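Local coordinates for protein alpha-fucosidase GH29 (Fusarium graminearum, PDB 4PSR) that hydrolyses alpha-L-fucosides as a family 29 glycoside hydrolase, probably releasing alpha-1,6-linked fucose from the reducing-end N-acetylglucosamine of glycoprotein glycans, at residues H126-F130 / Y174-F180; K136-W140 / S190-L194; P292-P298 / V333-G337; Y299-A305 / N336-N342. Residue numbers count along the deposited sequence, not the author numbering.

Interaction 1 (H126-F130 / Y174-F180); sequences HHDGF and YNYNGFF. With FUL (beta-L-fucopyranose), chain M.
His127 sets its CB over the face of the Phe179 ring, 3.4 Å from the ring centroid and 9° off its normal. Over one face of the imidazole lies Tyr174 CB, 3.6 Å from His127 ND1, and the Tyr174 ring turns its edge to the imidazole face, centroids 5.1 Å apart and planes at 88°. His127 is m, Tyr174 and Phe179 are t, and all three CA-to-CB bonds point toward the opposite segment. Residues 126-130 form an irregular loop; 175-179 make a weakly bonded helical turn, with Phe179 N bonded to Tyr174 O at 3.1 Å. The backbones come nearest at His127 and Asn175 (CA-CA 4.7 Å), where Asn175 ND2 donates to His127 O at 3.1 Å and also to Leu194 O. The Phe180 ring edge meets Asp128 O (CE2 to O 3.5 Å), and Gly129 leaves room for the Asn175 amide. Oriented by these rings and by the bond from ND1 to His171 O, His127 bonds FUL O2 through NE2 at 2.9 Å, while His126 NE2 bonds FUL O4 at 3.0 Å and, weakly, O3 at 3.0 Å. These paired histidines just after a barrel strand belong to the fucose site of this TIM-barrel fucosidase.

Interaction 2 (K136-W140 / S190-L194); sequences KVNEW and SLQKL
Trp140, in the m rotamer with chi2 near 95°, packs its indole from the irregular loop 136-140 against helix segment 190-194. Leu194 CB stands over the five-membered ring, 3.6 Å from its centroid and 7° off the normal, and Trp140 CZ2 reaches Leu191 CD1 at 4.0 Å. At the ring edge Trp140 NE1 donates to Ser190 O at 2.8 Å. The nearest CA pair is Trp140 with Leu194, 6.6 Å apart. Lys193, extended (t, t) before an m turn at chi3, brings NZ to Val137 O and to Glu139 OE1, both at 2.9 Å, the latter a salt bridge. Glu139 is p at chi1 and folds back so that OE2 accepts from Ser190 OG (t) at 2.6 Å; a water bonds the same OE2 at 2.7 Å. Asn138 (t) turns OD1 to Trp140 N at 3.0 Å, while its ND2 bonds Ser131 and Gly129. This Asx turn shapes the loop after barrel strand 119-125; Trp140, Glu139 and Lys193 then join it to helix 189-195.

Interaction 3 (P292-P298 / V333-G337); sequences PSNLVRP and VSKNG
A Schellman motif ends helix 322-334, and the loop leading into strand 300-305 runs across it. Lys335 is the first residue to leave helical angles, and Asn336, with positive phi (83°), is C-prime: Gly337 N bonds Arg332 O, and Asn336 N bonds Val333 O at 3.2 Å. Asparagine tolerates this left-handed conformation well. The two segments come closest at Leu295 and Lys335 (CA-CA 4.1 Å), where Val296 N donates to Lys335 O at 3.3 Å. Asn336 (t) sends ND2 to Val296 O at 3.1 Å and to Glu531, which forms a salt bridge with Arg297. A water joins Arg297 NH1 (3.0 Å) to Asn336 OD1 (2.8 Å). The peptide before Pro298 is cis. Lys335, m then extended, runs alongside residues 293-294, its CE 3.5 Å from Ser293 O and its CB 3.8 Å from Asn294 O, and delivers NZ to Pro292 O at 3.0 Å. A second water lies 3.1 Å from Lys335 NZ and 2.7 Å from Ser293 O. Loop carbonyls are thus met by the side chains of Lys335 and Asn336, the ammonium being shared by Asp331, Pro292 O and water.

Interaction 4 (Y299-A305 / N336-N342); sequences YWQTDDA and NGNMLLN
Two parallel strands, 300-305 and 337-342, lie side by side in the closed eight-stranded TIM barrel, forming the last beta-alpha-beta unit of the barrel around helix 322-334. Their axes approach to 4.4 Å, with N-to-C directions 29° apart (signed crossing -29°). Trp300 pairs with Gly337, Gln301 with Asn338, and so on; CA-CA runs from 4.4 Å for Ala305 with Asn342 to 5.2 Å for Thr302 with Met339. Every second residue of 300-305 bonds the neighbouring strand through both N and O: Trp300 N to Asn336 O (weak, 3.4 Å), Asn338 N to Trp300 O (3.1 Å), Thr302 N to Asn338 O (3.0 Å), Leu340 N to Thr302 O (2.9 Å), Asp304 N to Leu340 O (2.9 Å) and Asn342 N to Asp304 O (2.8 Å). On one face helix 322-334 packs on Trp300, Thr302, Met339 and Leu341. Gln301, Asp303, Ala305, Asn338, Leu340 and Asn342 take the barrel interior; the side chain of Asp303, bonded to Trp224, is about 5 Å from the bound fucose, and Asn342 bonds His34, which contacts that sugar. Gly337 suits its place because a side chain would clash with Trp300 (p): Gly337 CA lies over the indole face, 3.6 Å from the centroid of its six-membered ring. Just before strand 300-305, Tyr299 (t) donates OH to Asn338 OD1 at 2.7 Å.

In the fold
From the N terminus, the loop leaving strand 119-125 supplies one side of interactions 1 and 2, and the region 174-194 beyond strand 165-170 the other, closing loops of 43 and 49 intervening residues. Their segments alternate along the chain, so the two contacts cross; they touch through Gly129 O to Asn138 ND2 and Asn175 ND2 to Leu194 O, joining the fucose site to the more peripheral helix 189-195. Interactions 3 and 4 follow in series, spanning 34 and 30 residues, and share Asn336 and Gly337: both close at the end of helix 322-334 and the start of strand 337-343, one bringing in the loop before strand 300-305, the other the strand itself.

Interaction 1 (H126-F130 / Y174-F180)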
# COMPACT_ATOMS: atom_id res chain seq x y z
N HIS A 126 8.04 13.59 8.25
CA HIS A 126 6.59 13.53 8.43
C HIS A 126 6.00 14.94 8.24
O HIS A 126 6.51 15.69 7.43
CB HIS A 126 6.26 12.86 9.77
CG HIS A 126 4.88 12.33 9.85
ND1 HIS A 126 3.88 13.00 10.53
CD2 HIS A 126 4.29 11.27 9.26
CE1 HIS A 126 2.75 12.34 10.40
NE2 HIS A 126 2.96 11.29 9.62
N HIS A 127 4.91 15.29 8.94
CA HIS A 127 4.28 16.61 8.83
C HIS A 127 4.95 17.67 9.72
O HIS A 127 4.60 18.84 9.60
CB HIS A 127 2.80 16.58 9.28
CG HIS A 127 1.89 15.60 8.58
ND1 HIS A 127 1.89 15.36 7.21
CD2 HIS A 127 0.88 14.86 9.10
CE1 HIS A 127 0.91 14.51 6.94
NE2 HIS A 127 0.30 14.18 8.06
N ASP A 128 5.87 17.25 10.59
CA ASP A 128 6.38 18.07 11.69
C ASP A 128 7.61 18.90 11.36
O ASP A 128 8.22 19.48 12.26
CB ASP A 128 6.70 17.19 12.89
CG ASP A 128 7.89 16.26 12.66
OD1 ASP A 128 8.19 15.95 11.48
OD2 ASP A 128 8.52 15.84 13.66
N GLY A 129 8.00 18.97 10.09
CA GLY A 129 9.05 19.87 9.66
C GLY A 129 10.50 19.46 9.88
O GLY A 129 11.42 20.27 9.64
N PHE A 130 10.70 18.23 10.36
CA PHE A 130 12.04 17.71 10.74
C PHE A 130 12.48 16.73 9.65
O PHE A 130 11.89 15.66 9.49
CB PHE A 130 11.89 17.01 12.10
CG PHE A 130 13.20 16.57 12.74
CD1 PHE A 130 14.18 17.50 13.06
CD2 PHE A 130 13.43 15.24 13.09
CE1 PHE A 130 15.38 17.12 13.68
CE2 PHE A 130 14.62 14.87 13.73
CZ PHE A 130 15.58 15.80 14.03
N TYR A 174 1.65 18.80 4.27
CA TYR A 174 0.67 19.27 5.26
C TYR A 174 1.33 20.16 6.32
O TYR A 174 0.68 20.97 6.99
CB TYR A 174 -0.08 18.09 5.89
CG TYR A 174 -1.18 18.44 6.85
CD1 TYR A 174 -2.08 19.47 6.59
CD2 TYR A 174 -1.39 17.68 7.98
CE1 TYR A 174 -3.09 19.76 7.47
CE2 TYR A 174 -2.41 17.97 8.88
CZ TYR A 174 -3.27 19.00 8.60
OH TYR A 174 -4.27 19.25 9.53
N ASN A 175 2.66 20.06 6.42
CA ASN A 175 3.42 20.92 7.31
C ASN A 175 3.04 22.41 7.24
O ASN A 175 2.96 23.06 8.29
CB ASN A 175 4.93 20.74 7.02
CG ASN A 175 5.79 21.73 7.76
OD1 ASN A 175 6.22 22.73 7.18
ND2 ASN A 175 6.02 21.49 9.04
N TYR A 176 2.84 22.92 6.03
CA TYR A 176 2.51 24.33 5.84
C TYR A 176 1.10 24.52 5.35
O TYR A 176 0.75 25.65 4.93
CB TYR A 176 3.51 25.00 4.90
CG TYR A 176 3.59 24.50 3.47
CD1 TYR A 176 4.42 23.42 3.12
CD2 TYR A 176 2.92 25.17 2.42
CE1 TYR A 176 4.55 23.01 1.83
CE2 TYR A 176 3.03 24.73 1.10
CZ TYR A 176 3.87 23.68 0.81
OH TYR A 176 4.02 23.25 -0.49
N ASN A 177 0.29 23.46 5.37
CA ASN A 177 -1.12 23.51 4.95
C ASN A 177 -2.06 23.23 6.10
O ASN A 177 -3.21 22.88 5.88
CB ASN A 177 -1.39 22.56 3.76
CG ASN A 177 -0.99 23.16 2.45
OD1 ASN A 177 -1.69 24.06 1.94
ND2 ASN A 177 0.09 22.69 1.86
N GLY A 178 -1.60 23.40 7.34
CA GLY A 178 -2.46 23.36 8.50
C GLY A 178 -1.98 22.54 9.67
O GLY A 178 -2.45 22.74 10.77
N PHE A 179 -1.03 21.63 9.47
CA PHE A 179 -0.62 20.77 10.59
C PHE A 179 -0.31 21.56 11.86
O PHE A 179 -0.75 21.19 12.94
CB PHE A 179 0.62 19.97 10.19
CG PHE A 179 1.04 18.90 11.19
CD1 PHE A 179 0.30 17.75 11.37
CD2 PHE A 179 2.22 19.05 11.90
CE1 PHE A 179 0.71 16.75 12.25
CE2 PHE A 179 2.64 18.05 12.78
CZ PHE A 179 1.88 16.92 12.95
N PHE A 180 0.46 22.63 11.70
CA PHE A 180 0.88 23.43 12.85
C PHE A 180 -0.01 24.69 13.03
O PHE A 180 0.43 25.69 13.55
CB PHE A 180 2.34 23.84 12.68
CG PHE A 180 3.35 22.75 13.06
CD1 PHE A 180 3.32 22.18 14.31
CD2 PHE A 180 4.37 22.39 12.16
CE1 PHE A 180 4.27 21.22 14.69
CE2 PHE A 180 5.35 21.43 12.57
CZ PHE A 180 5.29 20.87 13.81
C1 FUL M . -1.74 10.01 7.15
C2 FUL M . -0.89 10.81 8.12
O2 FUL M . -1.54 12.01 8.56
C3 FUL M . -0.62 9.89 9.28
O3 FUL M . 0.11 10.60 10.26
C4 FUL M . 0.16 8.71 8.76
O4 FUL M . 1.42 9.16 8.28
C5 FUL M . -0.64 8.03 7.65
C6 FUL M . 0.10 6.88 7.01
O5 FUL M . -1.00 8.94 6.61
O1 FUL M . -2.10 10.85 6.08

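Interaction 2 (K136-W140 / S190-L194)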
# COMPACT_ATOMS: atom_id res chain seq x y z
N LYS A 136 20.89 20.50 3.81
CA LYS A 136 21.32 21.90 3.68
C LYS A 136 20.11 22.81 3.60
O LYS A 136 20.13 23.92 4.12
CB LYS A 136 22.23 22.09 2.47
CG LYS A 136 23.52 21.26 2.58
CD LYS A 136 24.38 21.29 1.33
CE LYS A 136 25.50 20.25 1.41
NZ LYS A 136 24.98 18.86 1.60
N VAL A 137 19.03 22.35 2.97
CA VAL A 137 17.87 23.24 2.80
C VAL A 137 17.02 23.35 4.06
O VAL A 137 16.25 24.31 4.20
CB VAL A 137 16.96 22.86 1.59
CG1 VAL A 137 17.77 22.86 0.28
CG2 VAL A 137 16.28 21.54 1.77
N ASN A 138 17.17 22.40 4.99
CA ASN A 138 16.42 22.44 6.24
C ASN A 138 17.33 22.11 7.42
O ASN A 138 17.73 20.96 7.61
CB ASN A 138 15.23 21.46 6.21
CG ASN A 138 14.44 21.48 7.49
OD1 ASN A 138 14.55 22.44 8.29
ND2 ASN A 138 13.63 20.47 7.71
N GLU A 139 17.66 23.13 8.21
CA GLU A 139 18.51 22.97 9.39
C GLU A 139 17.88 22.11 10.49
O GLU A 139 18.60 21.63 11.40
CB GLU A 139 18.89 24.33 9.99
CG GLU A 139 17.72 25.20 10.50
CD GLU A 139 17.09 26.09 9.46
OE1 GLU A 139 17.21 25.85 8.24
OE2 GLU A 139 16.45 27.09 9.89
N TRP A 140 16.57 21.91 10.42
CA TRP A 140 15.87 21.10 11.38
C TRP A 140 16.06 19.64 11.01
O TRP A 140 15.24 19.04 10.31
CB TRP A 140 14.38 21.50 11.44
CG TRP A 140 14.22 22.91 11.95
CD1 TRP A 140 14.09 24.04 11.19
CD2 TRP A 140 14.20 23.34 13.32
NE1 TRP A 140 13.99 25.14 12.01
CE2 TRP A 140 14.05 24.75 13.31
CE3 TRP A 140 14.28 22.67 14.54
CZ2 TRP A 140 13.98 25.49 14.48
CZ3 TRP A 140 14.19 23.40 15.69
CH2 TRP A 140 14.04 24.81 15.65
N SER A 190 14.08 30.87 11.42
CA SER A 190 14.42 29.44 11.46
C SER A 190 13.24 28.65 12.00
O SER A 190 12.83 27.64 11.41
CB SER A 190 15.66 29.19 12.32
OG SER A 190 15.90 27.79 12.37
N LEU A 191 12.65 29.11 13.10
CA LEU A 191 11.50 28.45 13.66
C LEU A 191 10.30 28.46 12.71
O LEU A 191 9.53 27.49 12.67
CB LEU A 191 11.14 29.05 15.03
CG LEU A 191 10.11 28.26 15.85
CD1 LEU A 191 10.54 26.82 16.10
CD2 LEU A 191 9.84 28.99 17.16
N GLN A 192 10.13 29.51 11.93
CA GLN A 192 9.10 29.54 10.92
C GLN A 192 9.23 28.37 9.95
O GLN A 192 8.23 27.81 9.50
CB GLN A 192 9.13 30.84 10.13
CG GLN A 192 8.65 32.09 10.88
CD GLN A 192 8.80 33.34 10.03
OE1 GLN A 192 9.37 33.30 8.93
NE2 GLN A 192 8.32 34.46 10.54
N LYS A 193 10.46 28.01 9.61
CA LYS A 193 10.68 26.89 8.69
C LYS A 193 10.18 25.58 9.32
O LYS A 193 9.52 24.78 8.64
CB LYS A 193 12.15 26.76 8.30
CG LYS A 193 12.42 25.65 7.28
CD LYS A 193 13.90 25.56 6.89
CE LYS A 193 14.37 26.78 6.09
NZ LYS A 193 15.83 26.66 5.87
N LEU A 194 10.48 25.33 10.58
CA LEU A 194 9.97 24.13 11.26
C LEU A 194 8.43 24.07 11.24
O LEU A 194 7.83 23.02 10.93
CB LEU A 194 10.47 24.05 12.69
CG LEU A 194 10.04 22.78 13.44
CD1 LEU A 194 10.80 21.53 12.98
CD2 LEU A 194 10.21 22.99 14.95
O HOH W 1 16.41 29.20 8.18

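Interaction 3 (P292-P298 / V333-G337)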
# COMPACT_ATOMS: atom_id res chain seq x y z
N PRO A 292 -9.16 -1.08 -0.88
CA PRO A 292 -10.47 -1.12 -1.54
C PRO A 292 -11.28 -2.38 -1.20
O PRO A 292 -10.72 -3.42 -0.87
CB PRO A 292 -10.11 -1.11 -3.03
CG PRO A 292 -8.78 -1.85 -3.06
CD PRO A 292 -8.07 -1.37 -1.83
N SER A 293 -12.59 -2.31 -1.31
CA SER A 293 -13.43 -3.48 -1.07
C SER A 293 -13.42 -4.41 -2.27
O SER A 293 -13.74 -5.59 -2.16
CB SER A 293 -14.87 -3.04 -0.78
OG SER A 293 -15.38 -2.32 -1.88
N ASN A 294 -13.04 -3.88 -3.42
CA ASN A 294 -13.04 -4.63 -4.67
C ASN A 294 -11.67 -4.72 -5.33
O ASN A 294 -10.73 -4.08 -4.91
CB ASN A 294 -13.98 -3.92 -5.66
CG ASN A 294 -13.53 -2.49 -5.97
OD1 ASN A 294 -13.08 -1.77 -5.09
ND2 ASN A 294 -13.68 -2.09 -7.23
N LEU A 295 -11.59 -5.50 -6.40
CA LEU A 295 -10.39 -5.55 -7.24
C LEU A 295 -10.30 -4.30 -8.10
O LEU A 295 -11.16 -4.05 -8.95
CB LEU A 295 -10.46 -6.81 -8.13
CG LEU A 295 -9.18 -7.28 -8.82
CD1 LEU A 295 -9.34 -8.72 -9.34
CD2 LEU A 295 -8.79 -6.39 -9.97
N VAL A 296 -9.25 -3.52 -7.87
CA VAL A 296 -9.05 -2.24 -8.54
C VAL A 296 -7.91 -2.31 -9.54
O VAL A 296 -6.86 -2.91 -9.27
CB VAL A 296 -8.74 -1.18 -7.45
CG1 VAL A 296 -8.23 0.14 -8.02
CG2 VAL A 296 -9.98 -0.93 -6.58
N ARG A 297 -8.10 -1.67 -10.69
CA ARG A 297 -7.05 -1.51 -11.69
C ARG A 297 -7.02 -0.04 -12.08
O ARG A 297 -8.09 0.59 -12.17
CB ARG A 297 -7.31 -2.38 -12.92
CG ARG A 297 -7.44 -3.88 -12.58
CD ARG A 297 -7.61 -4.74 -13.81
NE ARG A 297 -7.62 -6.17 -13.48
CZ ARG A 297 -6.53 -6.88 -13.24
NH1 ARG A 297 -5.32 -6.32 -13.30
NH2 ARG A 297 -6.64 -8.16 -12.94
N PRO A 298 -5.84 0.53 -12.34
CA PRO A 298 -4.56 -0.18 -12.42
C PRO A 298 -3.94 -0.46 -11.06
O PRO A 298 -4.49 -0.11 -10.00
CB PRO A 298 -3.68 0.79 -13.22
CG PRO A 298 -4.22 2.13 -12.84
CD PRO A 298 -5.69 1.94 -12.73
N VAL A 333 -3.14 -8.25 -2.01
CA VAL A 333 -2.47 -8.78 -3.18
C VAL A 333 -3.49 -9.37 -4.16
O VAL A 333 -3.34 -9.22 -5.37
CB VAL A 333 -1.41 -9.80 -2.77
CG1 VAL A 333 -0.91 -10.60 -3.93
CG2 VAL A 333 -0.26 -9.12 -2.02
N SER A 334 -4.52 -10.02 -3.63
CA SER A 334 -5.56 -10.62 -4.48
C SER A 334 -6.37 -9.55 -5.23
O SER A 334 -6.99 -9.84 -6.27
CB SER A 334 -6.52 -11.48 -3.64
OG SER A 334 -7.44 -10.72 -2.87
N LYS A 335 -6.41 -8.33 -4.71
CA LYS A 335 -7.18 -7.22 -5.31
C LYS A 335 -6.32 -6.31 -6.18
O LYS A 335 -6.79 -5.23 -6.56
CB LYS A 335 -7.85 -6.42 -4.19
CG LYS A 335 -8.98 -7.12 -3.49
CD LYS A 335 -9.35 -6.39 -2.22
CE LYS A 335 -10.60 -6.97 -1.53
NZ LYS A 335 -10.82 -6.33 -0.20
N ASN A 336 -5.11 -6.76 -6.52
CA ASN A 336 -4.20 -6.11 -7.49
C ASN A 336 -3.38 -4.98 -6.88
O ASN A 336 -3.04 -4.00 -7.58
CB ASN A 336 -4.95 -5.67 -8.76
CG ASN A 336 -4.05 -5.29 -9.91
OD1 ASN A 336 -3.11 -6.00 -10.26
ND2 ASN A 336 -4.37 -4.17 -10.55
N GLY A 337 -3.02 -5.14 -5.61
CA GLY A 337 -2.20 -4.17 -4.91
C GLY A 337 -1.01 -4.73 -4.16
O GLY A 337 -0.87 -5.95 -4.01
O HOH W 2 -13.87 -6.59 0.32
O HOH W 3 -2.51 -7.14 -12.70

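Interaction 4 (Y299-A305 / N336-N342)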
# COMPACT_ATOMS: atom_id res chain seq x y z
N TYR A 299 -2.77 -1.09 -11.12
CA TYR A 299 -2.03 -1.50 -9.91
C TYR A 299 -1.93 -0.37 -8.89
O TYR A 299 -1.61 0.77 -9.24
CB TYR A 299 -0.61 -1.97 -10.32
CG TYR A 299 -0.08 -3.02 -9.37
CD1 TYR A 299 -0.30 -4.38 -9.60
CD2 TYR A 299 0.58 -2.66 -8.19
CE1 TYR A 299 0.13 -5.33 -8.71
CE2 TYR A 299 1.03 -3.63 -7.29
CZ TYR A 299 0.77 -4.94 -7.56
OH TYR A 299 1.16 -5.91 -6.70
N TRP A 300 -2.18 -0.69 -7.63
CA TRP A 300 -2.27 0.29 -6.55
C TRP A 300 -1.53 -0.25 -5.31
O TRP A 300 -0.99 -1.38 -5.32
CB TRP A 300 -3.77 0.58 -6.22
CG TRP A 300 -4.52 -0.67 -5.96
CD1 TRP A 300 -5.10 -1.46 -6.90
CD2 TRP A 300 -4.67 -1.36 -4.71
NE1 TRP A 300 -5.62 -2.60 -6.30
CE2 TRP A 300 -5.34 -2.56 -4.96
CE3 TRP A 300 -4.29 -1.07 -3.40
CZ2 TRP A 300 -5.66 -3.47 -3.95
CZ3 TRP A 300 -4.59 -1.98 -2.39
CH2 TRP A 300 -5.28 -3.17 -2.68
N GLN A 301 -1.47 0.53 -4.24
CA GLN A 301 -0.98 0.00 -2.96
C GLN A 301 -1.78 0.58 -1.83
O GLN A 301 -2.63 1.46 -2.05
CB GLN A 301 0.54 0.22 -2.76
CG GLN A 301 0.96 1.67 -2.49
CD GLN A 301 2.24 1.73 -1.68
OE1 GLN A 301 3.32 1.34 -2.17
NE2 GLN A 301 2.12 2.10 -0.41
N THR A 302 -1.52 0.09 -0.62
CA THR A 302 -2.14 0.60 0.58
C THR A 302 -1.12 0.46 1.71
O THR A 302 -0.17 -0.34 1.62
CB THR A 302 -3.47 -0.08 0.86
OG1 THR A 302 -4.12 0.54 1.98
CG2 THR A 302 -3.28 -1.54 1.18
N ASP A 303 -1.32 1.22 2.77
CA ASP A 303 -0.47 1.12 3.97
C ASP A 303 -1.25 0.50 5.14
O ASP A 303 -2.45 0.75 5.29
CB ASP A 303 0.04 2.49 4.41
CG ASP A 303 0.44 3.33 3.25
OD1 ASP A 303 1.35 2.93 2.51
OD2 ASP A 303 -0.22 4.40 3.05
N ASP A 304 -0.58 -0.29 5.98
CA ASP A 304 -1.21 -0.83 7.17
C ASP A 304 -0.21 -0.70 8.32
O ASP A 304 0.87 -0.17 8.12
CB ASP A 304 -1.61 -2.29 6.97
CG ASP A 304 -2.93 -2.61 7.65
OD1 ASP A 304 -3.10 -2.27 8.85
OD2 ASP A 304 -3.80 -3.20 6.99
N ALA A 305 -0.56 -1.18 9.51
CA ALA A 305 0.30 -1.00 10.67
C ALA A 305 0.07 -2.12 11.66
O ALA A 305 -1.04 -2.63 11.76
CB ALA A 305 0.00 0.35 11.31
N ASN A 336 -5.11 -6.76 -6.52
CA ASN A 336 -4.20 -6.11 -7.49
C ASN A 336 -3.38 -4.98 -6.88
O ASN A 336 -3.04 -4.00 -7.58
CB ASN A 336 -4.95 -5.67 -8.76
CG ASN A 336 -4.05 -5.29 -9.91
OD1 ASN A 336 -3.11 -6.00 -10.26
ND2 ASN A 336 -4.37 -4.17 -10.55
N GLY A 337 -3.02 -5.14 -5.61
CA GLY A 337 -2.20 -4.17 -4.91
C GLY A 337 -1.01 -4.73 -4.16
O GLY A 337 -0.87 -5.95 -4.01
N ASN A 338 -0.17 -3.82 -3.66
CA ASN A 338 0.85 -4.12 -2.64
C ASN A 338 0.39 -3.62 -1.27
O ASN A 338 -0.42 -2.69 -1.18
CB ASN A 338 2.19 -3.44 -2.94
CG ASN A 338 2.93 -4.03 -4.11
OD1 ASN A 338 2.64 -5.11 -4.59
ND2 ASN A 338 3.93 -3.30 -4.59
N MET A 339 0.97 -4.18 -0.21
CA MET A 339 0.75 -3.71 1.16
C MET A 339 2.07 -3.26 1.74
O MET A 339 3.04 -4.04 1.81
CB MET A 339 0.16 -4.81 2.05
CG MET A 339 -0.33 -4.27 3.40
SD MET A 339 -1.13 -5.48 4.44
CE MET A 339 0.34 -6.19 5.06
N LEU A 340 2.10 -2.01 2.21
CA LEU A 340 3.26 -1.45 2.89
C LEU A 340 2.93 -1.37 4.37
O LEU A 340 2.04 -0.59 4.80
CB LEU A 340 3.57 -0.04 2.33
CG LEU A 340 4.66 0.76 3.05
CD1 LEU A 340 5.98 0.01 3.12
CD2 LEU A 340 4.82 2.15 2.39
N LEU A 341 3.61 -2.20 5.17
CA LEU A 341 3.36 -2.33 6.59
C LEU A 341 4.24 -1.42 7.43
O LEU A 341 5.47 -1.43 7.34
CB LEU A 341 3.57 -3.78 7.03
CG LEU A 341 3.37 -4.09 8.51
CD1 LEU A 341 1.94 -3.86 8.96
CD2 LEU A 341 3.82 -5.52 8.80
N ASN A 342 3.58 -0.65 8.30
CA ASN A 342 4.28 0.25 9.21
C ASN A 342 4.60 -0.40 10.55
O ASN A 342 3.72 -1.08 11.13
CB ASN A 342 3.46 1.53 9.46
CG ASN A 342 4.07 2.39 10.51
OD1 ASN A 342 5.03 3.09 10.25
ND2 ASN A 342 3.51 2.36 11.71